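Local coordinates for protein BfpC (Escherichia coli, PDB 3VHJ) that is needed for type IV pilus biogenesis as a membrane protein, represented by its N-terminal cytoplasmic domain, which may engage the assembly protein BfpD, at residues G100-K103 with V107-D110. The protein carries 1 engineered substitution. Sequence-based numbering, arbitrary orientation.
Sequences GVDK and VHFD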
ATOM      1  N   GLY A 100      -1.595   5.726   1.148  1.00 16.57           N
ATOM      2  CA  GLY A 100      -2.567   6.707   0.701  1.00 16.58           C
ATOM      3  C   GLY A 100      -3.570   6.084  -0.252  1.00 16.78           C
ATOM      4  O   GLY A 100      -3.183   5.419  -1.212  1.00 16.90           O
ATOM      5  N   VAL A 101      -4.856   6.290   0.025  1.00 18.84           N
ATOM      6  CA  VAL A 101      -5.935   5.752  -0.803  1.00 17.32           C
ATOM      7  C   VAL A 101      -6.862   6.918  -1.151  1.00 18.89           C
ATOM      8  O   VAL A 101      -7.253   7.693  -0.271  1.00 17.45           O
ATOM      9  CB  VAL A 101      -6.710   4.656  -0.037  1.00 19.63           C
ATOM     10  CG1 VAL A 101      -7.891   4.168  -0.855  1.00 18.11           C
ATOM     11  CG2 VAL A 101      -5.776   3.497   0.281  1.00 18.58           C
ATOM     12  N   ASP A 102      -7.205   7.049  -2.431  1.00 18.39           N
ATOM     13  CA  ASP A 102      -8.038   8.163  -2.862  1.00 19.45           C
ATOM     14  C   ASP A 102      -9.527   7.966  -2.658  1.00 20.44           C
ATOM     15  O   ASP A 102      -9.969   6.918  -2.192  1.00 17.85           O
ATOM     16  CB  ASP A 102      -7.732   8.531  -4.324  1.00 21.30           C
ATOM     17  CG  ASP A 102      -8.254   7.514  -5.322  1.00 23.98           C
ATOM     18  OD1 ASP A 102      -7.805   7.555  -6.487  1.00 25.81           O
ATOM     19  OD2 ASP A 102      -9.116   6.687  -4.963  1.00 27.92           O
ATOM     20  N   LYS A 103     -10.292   8.994  -3.005  1.00 21.30           N
ATOM     21  CA  LYS A 103     -11.740   8.984  -2.845  1.00 23.82           C
ATOM     22  C   LYS A 103     -12.428   7.834  -3.577  1.00 24.77           C
ATOM     23  O   LYS A 103     -13.548   7.461  -3.234  1.00 23.49           O
ATOM     24  CB  LYS A 103     -12.309  10.325  -3.322  1.00 26.29           C
ATOM     25  CG  LYS A 103     -13.750  10.585  -2.907  1.00 27.88           C
ATOM     26  CD  LYS A 103     -13.892  10.635  -1.393  1.00 29.85           C
ATOM     27  CE  LYS A 103     -15.311  10.992  -0.988  1.00 29.13           C
ATOM     28  NZ  LYS A 103     -15.450  11.089   0.491  1.00 31.13           N
ATOM     29  N   VAL A 107      -5.354   2.841  -4.660  1.00 19.39           N
ATOM     30  CA  VAL A 107      -4.138   3.001  -3.894  1.00 19.07           C
ATOM     31  C   VAL A 107      -3.206   3.967  -4.615  1.00 21.15           C
ATOM     32  O   VAL A 107      -2.808   3.725  -5.759  1.00 20.88           O
ATOM     33  CB  VAL A 107      -3.420   1.642  -3.695  1.00 19.22           C
ATOM     34  CG1 VAL A 107      -2.102   1.850  -2.966  1.00 18.34           C
ATOM     35  CG2 VAL A 107      -4.314   0.695  -2.903  1.00 16.38           C
ATOM     36  N   HIS A 108      -2.883   5.074  -3.953  1.00 20.14           N
ATOM     37  CA  HIS A 108      -1.974   6.064  -4.524  1.00 22.18           C
ATOM     38  C   HIS A 108      -0.568   5.854  -3.985  1.00 20.90           C
ATOM     39  O   HIS A 108       0.413   6.039  -4.703  1.00 21.10           O
ATOM     40  CB  HIS A 108      -2.419   7.490  -4.188  1.00 26.06           C
ATOM     41  CG  HIS A 108      -3.509   8.011  -5.069  1.00 31.50           C
ATOM     42  ND1 HIS A 108      -3.698   9.358  -5.299  1.00 34.20           N
ATOM     43  CD2 HIS A 108      -4.481   7.371  -5.764  1.00 32.23           C
ATOM     44  CE1 HIS A 108      -4.737   9.524  -6.099  1.00 34.87           C
ATOM     45  NE2 HIS A 108      -5.230   8.335  -6.395  1.00 33.53           N
ATOM     46  N   PHE A 109      -0.477   5.478  -2.713  1.00 19.13           N
ATOM     47  CA  PHE A 109       0.815   5.250  -2.083  1.00 18.36           C
ATOM     48  C   PHE A 109       0.853   3.996  -1.223  1.00 17.64           C
ATOM     49  O   PHE A 109      -0.079   3.706  -0.469  1.00 15.39           O
ATOM     50  CB  PHE A 109       1.200   6.451  -1.207  1.00 17.83           C
ATOM     51  CG  PHE A 109       1.342   7.736  -1.967  1.00 20.22           C
ATOM     52  CD1 PHE A 109       2.430   7.942  -2.810  1.00 19.40           C
ATOM     53  CD2 PHE A 109       0.381   8.742  -1.846  1.00 18.89           C
ATOM     54  CE1 PHE A 109       2.564   9.132  -3.526  1.00 20.05           C
ATOM     55  CE2 PHE A 109       0.504   9.933  -2.555  1.00 18.48           C
ATOM     56  CZ  PHE A 109       1.600  10.129  -3.399  1.00 20.02           C
ATOM     57  N   ASP A 110       1.947   3.257  -1.355  1.00 17.17           N
ATOM     58  CA  ASP A 110       2.191   2.056  -0.572  1.00 18.13           C
ATOM     59  C   ASP A 110       3.708   1.951  -0.541  1.00 18.45           C
ATOM     60  O   ASP A 110       4.309   1.301  -1.389  1.00 18.75           O
ATOM     61  CB  ASP A 110       1.584   0.816  -1.231  1.00 16.46           C
ATOM     62  CG  ASP A 110       1.946  -0.463  -0.497  1.00 16.90           C
ATOM     63  OD1 ASP A 110       2.540  -0.364   0.603  1.00 15.00           O
ATOM     64  OD2 ASP A 110       1.638  -1.566  -1.007  1.00 14.53           O
TER
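Three backbone hydrogen bonds join Gly100 to His108 and Phe109 where strands 96-101 and 107-113 pair as an antiparallel hairpin. Gly100 N donates to Phe109 O at 3.0 Å. Gly100 O accepts from two successive amides, His108 N at 2.8 Å and Phe109 N at 3.1 Å. Two residues set against one, with the register slipping by one before Val101 meets Val107, make this a classic beta bulge. Gly100, without a side chain, brings its CA to the edge of the Phe109 ring, near the ring plane.

Asp102 OD1 takes a weak, bent hydrogen bond from His108 NE2 (2.7 Å, 129°). With Asp102 CG between its backbone N and carbonyl carbon (chi1 72°), the carboxylate reaches across to the imidazole, their planes 75° apart. Asp102 OD2 turns instead to the amides of Asp104 and Met106, and Tyr131 meets the His108 ring edge-to-face.

Apolar contact is slight: on the face of the sheet opposite Phe109, Val101 CG2 and Val107 CG2 are 4.5 Å apart, both side chains resting on Leu75.

Held mainly by the turn amides and only weakly by the imidazole, Asp102 probably adds a modest link between turn and bulge; its negative charge would probably favour a protonated His108.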